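Local coordinates for unknown protein (Leishmania major, PDB 1R75) that is of unknown function, an all-beta protein of the DUF1935 family whose antiparallel strands form two sheets packed against each other, at residues A54-H65 and E104-F115. Residues are numbered along the deposited sequence; the frame is centred on the assembly and turned at random.
Sequences AFYNDSKELIIH and EVDVRPLETQMF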
loop_
_atom_site.group_PDB
_atom_site.type_symbol
_atom_site.label_atom_id
_atom_site.label_comp_id
_atom_site.label_asym_id
_atom_site.label_seq_id
_atom_site.Cartn_x
_atom_site.Cartn_y
_atom_site.Cartn_z
ATOM N N ALA A 54 2.747 2.553 -4.833
ATOM C CA ALA A 54 2.519 3.181 -3.583
ATOM C C ALA A 54 1.061 3.020 -3.160
ATOM O O ALA A 54 0.218 2.708 -3.981
ATOM C CB ALA A 54 2.862 4.632 -3.671
ATOM N N PHE A 55 0.808 3.183 -1.860
ATOM C CA PHE A 55 -0.537 3.189 -1.290
ATOM C C PHE A 55 -0.817 4.525 -0.630
ATOM O O PHE A 55 0.058 5.139 0.030
ATOM C CB PHE A 55 -0.661 2.074 -0.238
ATOM C CG PHE A 55 -0.684 0.736 -0.820
ATOM C CD1 PHE A 55 -1.750 0.320 -1.592
ATOM C CD2 PHE A 55 0.371 -0.141 -0.593
ATOM C CE1 PHE A 55 -1.767 -1.036 -2.132
ATOM C CE2 PHE A 55 0.355 -1.440 -1.096
ATOM C CZ PHE A 55 -0.710 -1.864 -1.919
ATOM N N TYR A 56 -2.034 4.988 -0.819
ATOM C CA TYR A 56 -2.529 6.201 -0.192
ATOM C C TYR A 56 -3.778 5.847 0.624
ATOM O O TYR A 56 -4.652 5.139 0.128
ATOM C CB TYR A 56 -2.803 7.295 -1.261
ATOM C CG TYR A 56 -3.595 8.440 -0.709
ATOM C CD1 TYR A 56 -3.029 9.302 0.232
ATOM C CD2 TYR A 56 -4.907 8.645 -1.078
ATOM C CE1 TYR A 56 -3.773 10.315 0.816
ATOM C CE2 TYR A 56 -5.668 9.656 -0.503
ATOM C CZ TYR A 56 -5.085 10.496 0.397
ATOM O OH TYR A 56 -5.793 11.483 0.972
ATOM N N ASN A 57 -3.827 6.301 1.864
ATOM C CA ASN A 57 -4.921 6.063 2.781
ATOM C C ASN A 57 -5.694 7.418 2.867
ATOM O O ASN A 57 -5.162 8.409 3.383
ATOM C CB ASN A 57 -4.329 5.567 4.093
ATOM C CG ASN A 57 -5.386 5.441 5.235
ATOM O OD1 ASN A 57 -6.579 5.789 5.090
ATOM N ND2 ASN A 57 -4.929 4.957 6.359
ATOM N N ASP A 58 -6.901 7.453 2.265
ATOM C CA ASP A 58 -7.775 8.636 2.292
ATOM C C ASP A 58 -8.708 8.730 3.549
ATOM O O ASP A 58 -9.573 9.590 3.635
ATOM C CB ASP A 58 -8.588 8.650 1.007
ATOM C CG ASP A 58 -9.203 10.007 0.708
ATOM O OD1 ASP A 58 -8.533 11.058 0.884
ATOM O OD2 ASP A 58 -10.364 10.061 0.283
ATOM N N SER A 59 -8.508 7.866 4.523
ATOM C CA SER A 59 -9.162 8.003 5.789
ATOM C C SER A 59 -8.492 9.003 6.690
ATOM O O SER A 59 -7.292 9.071 6.760
ATOM C CB SER A 59 -9.187 6.666 6.528
ATOM O OG SER A 59 -9.934 6.843 7.699
ATOM N N LYS A 60 -9.272 9.714 7.492
ATOM C CA LYS A 60 -8.703 10.565 8.546
ATOM C C LYS A 60 -8.434 9.786 9.785
ATOM O O LYS A 60 -7.663 10.244 10.619
ATOM C CB LYS A 60 -9.679 11.725 8.942
ATOM C CG LYS A 60 -10.046 12.636 7.785
ATOM C CD LYS A 60 -10.966 13.816 8.279
ATOM C CE LYS A 60 -12.262 13.932 7.494
ATOM N NZ LYS A 60 -13.162 12.727 7.542
ATOM N N GLU A 61 -9.093 8.639 9.935
ATOM C CA GLU A 61 -9.190 7.955 11.232
ATOM C C GLU A 61 -8.634 6.559 11.338
ATOM O O GLU A 61 -8.586 6.012 12.483
ATOM C CB GLU A 61 -10.678 7.841 11.709
ATOM C CG GLU A 61 -11.764 8.615 10.954
ATOM C CD GLU A 61 -13.062 8.793 11.797
ATOM O OE1 GLU A 61 -13.480 7.833 12.534
ATOM O OE2 GLU A 61 -13.682 9.900 11.738
ATOM N N LEU A 62 -8.282 5.948 10.195
ATOM C CA LEU A 62 -7.842 4.523 10.169
ATOM C C LEU A 62 -6.370 4.356 9.830
ATOM O O LEU A 62 -5.902 5.070 9.006
ATOM C CB LEU A 62 -8.608 3.765 9.074
ATOM C CG LEU A 62 -10.136 3.752 9.223
ATOM C CD1 LEU A 62 -10.737 2.856 8.189
ATOM C CD2 LEU A 62 -10.487 3.253 10.525
ATOM N N ILE A 63 -5.701 3.395 10.460
ATOM C CA ILE A 63 -4.409 2.859 10.027
ATOM C C ILE A 63 -4.669 1.534 9.319
ATOM O O ILE A 63 -5.454 0.702 9.817
ATOM C CB ILE A 63 -3.401 2.735 11.152
ATOM C CG1 ILE A 63 -2.108 2.103 10.633
ATOM C CG2 ILE A 63 -3.849 1.920 12.256
ATOM C CD1 ILE A 63 -1.022 2.109 11.715
ATOM N N ILE A 64 -4.079 1.388 8.142
ATOM C CA ILE A 64 -4.367 0.244 7.249
ATOM C C ILE A 64 -3.115 -0.581 7.164
ATOM O O ILE A 64 -2.028 -0.032 7.015
ATOM C CB ILE A 64 -4.837 0.688 5.885
ATOM C CG1 ILE A 64 -6.147 1.517 6.014
ATOM C CG2 ILE A 64 -4.939 -0.528 4.901
ATOM C CD1 ILE A 64 -6.543 2.178 4.808
ATOM N N HIS A 65 -3.232 -1.891 7.357
ATOM C CA HIS A 65 -2.072 -2.772 7.178
ATOM C C HIS A 65 -2.315 -3.576 5.934
ATOM O O HIS A 65 -3.360 -4.193 5.814
ATOM C CB HIS A 65 -1.934 -3.749 8.353
ATOM C CG HIS A 65 -0.841 -4.761 8.187
ATOM N ND1 HIS A 65 -1.085 -6.117 8.087
ATOM C CD2 HIS A 65 0.500 -4.616 8.057
ATOM C CE1 HIS A 65 0.054 -6.753 7.894
ATOM N NE2 HIS A 65 1.030 -5.872 7.895
ATOM N N GLU A 104 4.827 -6.026 2.957
ATOM C CA GLU A 104 3.799 -5.499 3.811
ATOM C C GLU A 104 4.191 -4.143 4.345
ATOM O O GLU A 104 5.416 -3.894 4.586
ATOM C CB GLU A 104 3.502 -6.457 4.929
ATOM C CG GLU A 104 4.527 -6.591 5.955
ATOM C CD GLU A 104 4.169 -7.690 7.024
ATOM O OE1 GLU A 104 2.970 -7.959 7.309
ATOM O OE2 GLU A 104 5.118 -8.268 7.613
ATOM N N VAL A 105 3.187 -3.290 4.584
ATOM C CA VAL A 105 3.431 -1.948 5.087
ATOM C C VAL A 105 2.166 -1.517 5.851
ATOM O O VAL A 105 1.053 -1.980 5.584
ATOM C CB VAL A 105 3.806 -0.933 3.923
ATOM C CG1 VAL A 105 2.601 -0.610 3.070
ATOM C CG2 VAL A 105 4.564 0.296 4.458
ATOM N N ASP A 106 2.357 -0.634 6.813
ATOM C CA ASP A 106 1.219 0.085 7.405
ATOM C C ASP A 106 1.083 1.489 6.863
ATOM O O ASP A 106 2.066 2.142 6.689
ATOM C CB ASP A 106 1.429 0.150 8.916
ATOM C CG ASP A 106 1.500 -1.212 9.534
ATOM O OD1 ASP A 106 0.703 -2.106 9.144
ATOM O OD2 ASP A 106 2.344 -1.512 10.422
ATOM N N VAL A 107 -0.144 1.975 6.635
ATOM C CA VAL A 107 -0.346 3.220 6.001
ATOM C C VAL A 107 -1.262 4.066 6.942
ATOM O O VAL A 107 -2.439 3.724 7.175
ATOM C CB VAL A 107 -1.039 3.087 4.673
ATOM C CG1 VAL A 107 -1.055 4.411 3.922
ATOM C CG2 VAL A 107 -0.422 1.992 3.844
ATOM N N ARG A 108 -0.678 5.112 7.511
ATOM C CA ARG A 108 -1.376 5.938 8.478
ATOM C C ARG A 108 -2.356 6.837 7.758
ATOM O O ARG A 108 -2.286 7.046 6.515
ATOM C CB ARG A 108 -0.386 6.759 9.310
ATOM C CG ARG A 108 0.451 5.874 10.207
ATOM C CD ARG A 108 1.649 6.589 10.797
ATOM N NE ARG A 108 2.784 5.689 11.075
ATOM C CZ ARG A 108 3.498 4.945 10.158
ATOM N NH1 ARG A 108 3.236 4.931 8.833
ATOM N NH2 ARG A 108 4.486 4.164 10.602
ATOM N N PRO A 109 -3.279 7.427 8.511
ATOM C CA PRO A 109 -4.259 8.345 7.911
ATOM C C PRO A 109 -3.659 9.441 7.027
ATOM O O PRO A 109 -2.767 10.135 7.515
ATOM C CB PRO A 109 -4.967 8.944 9.159
ATOM C CG PRO A 109 -4.825 7.958 10.194
ATOM C CD PRO A 109 -3.490 7.276 9.956
ATOM N N LEU A 110 -4.175 9.588 5.819
ATOM C CA LEU A 110 -3.800 10.569 4.763
ATOM C C LEU A 110 -2.356 10.451 4.247
ATOM O O LEU A 110 -1.859 11.330 3.553
ATOM C CB LEU A 110 -4.093 12.041 5.247
ATOM C CG LEU A 110 -5.526 12.162 5.781
ATOM C CD1 LEU A 110 -5.797 13.606 6.352
ATOM C CD2 LEU A 110 -6.520 11.792 4.767
ATOM N N GLU A 111 -1.686 9.362 4.621
ATOM C CA GLU A 111 -0.343 9.126 4.258
ATOM C C GLU A 111 -0.229 8.413 2.956
ATOM O O GLU A 111 -1.079 7.624 2.598
ATOM C CB GLU A 111 0.284 8.259 5.340
ATOM C CG GLU A 111 1.752 8.261 5.497
ATOM C CD GLU A 111 2.158 7.476 6.763
ATOM O OE1 GLU A 111 1.910 6.223 6.817
ATOM O OE2 GLU A 111 2.690 8.137 7.733
ATOM N N THR A 112 0.865 8.674 2.249
ATOM C CA THR A 112 1.329 7.868 1.107
ATOM C C THR A 112 2.550 7.013 1.538
ATOM O O THR A 112 3.495 7.571 2.114
ATOM C CB THR A 112 1.734 8.778 -0.069
ATOM O OG1 THR A 112 0.622 9.598 -0.484
ATOM C CG2 THR A 112 1.986 8.012 -1.370
ATOM N N GLN A 113 2.507 5.693 1.370
ATOM C CA GLN A 113 3.631 4.798 1.578
ATOM C C GLN A 113 4.088 4.243 0.233
ATOM O O GLN A 113 3.327 3.530 -0.425
ATOM C CB GLN A 113 3.261 3.677 2.596
ATOM C CG GLN A 113 3.166 4.197 3.986
ATOM C CD GLN A 113 4.574 4.247 4.658
ATOM O OE1 GLN A 113 5.574 4.492 4.007
ATOM N NE2 GLN A 113 4.631 3.952 5.915
ATOM N N MET A 114 5.369 4.459 -0.139
ATOM C CA MET A 114 6.021 3.676 -1.209
ATOM C C MET A 114 6.050 2.189 -0.769
ATOM O O MET A 114 6.260 1.865 0.387
ATOM C CB MET A 114 7.464 4.198 -1.419
ATOM C CG MET A 114 7.471 5.606 -1.921
ATOM S SD MET A 114 6.703 5.651 -3.638
ATOM C CE MET A 114 5.886 6.834 -3.132
ATOM N N PHE A 115 5.777 1.312 -1.719
ATOM C CA PHE A 115 5.622 -0.075 -1.462
ATOM C C PHE A 115 6.665 -0.924 -2.126
ATOM O O PHE A 115 7.543 -1.582 -1.430
ATOM C CB PHE A 115 4.197 -0.430 -1.860
ATOM C CG PHE A 115 3.790 -1.824 -1.440
ATOM C CD1 PHE A 115 3.919 -2.213 -0.136
ATOM C CD2 PHE A 115 3.242 -2.754 -2.388
ATOM C CE1 PHE A 115 3.509 -3.499 0.275
ATOM C CE2 PHE A 115 2.914 -4.043 -1.973
ATOM C CZ PHE A 115 3.019 -4.383 -0.635
#
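Phe55 presents its ring edge to the face of Phe115: CE2 stands over the centre of the Phe115 ring, centroids are 4.8 Å apart and the planes meet at 62°, an edge-to-face stack. CG of Phe55 lies beside its backbone N, which carries the ring to Phe115. Separately, Phe55 CB makes an apolar contact with Val107 CG2 at 4.1 Å, linking residues of both sheets. In the backbone, Phe55 and Gln113 form an antiparallel hydrogen-bonded pair, Phe55 N meeting Gln113 O at 2.9 Å and nearly straight.

Asn57 joins the two sheets at their turn ends. Its CG lies anti to the backbone N (chi1 173°), and its amide donates twice through ND2, to Val107 O at 2.9 Å and to Leu62 O at 2.8 Å, both acceptors lying near the amide plane, which fixes its rotation. OD1 accepts from Ser59 N, an Asx turn. Val107 O is thus gripped by two donors, ND2 and Ile64 N, from opposite faces of its carbonyl plane. Across the contact, Pro109 sets CG 3.3 Å from Leu62 O, while the Tyr56 ring turns its edge to Leu110 O. At the far end, His65 NE2 makes a weak, bent bond to Glu104 OE1.

Two antiparallel strand pairings, 52-57 with 112-117 and 62-71 with 100-107, stack as layers of a beta sandwich: the axes of segments 54-57 and 104-107 approach to 8.0 Å and cross at -28°. The loop 58-61 and the type II turn 108-111 connect the layers. Strand 42-47 flanks 52-57, strand 123-132 borders 62-71, and Val66 and Val68 continue the interior around Phe55 and Phe115.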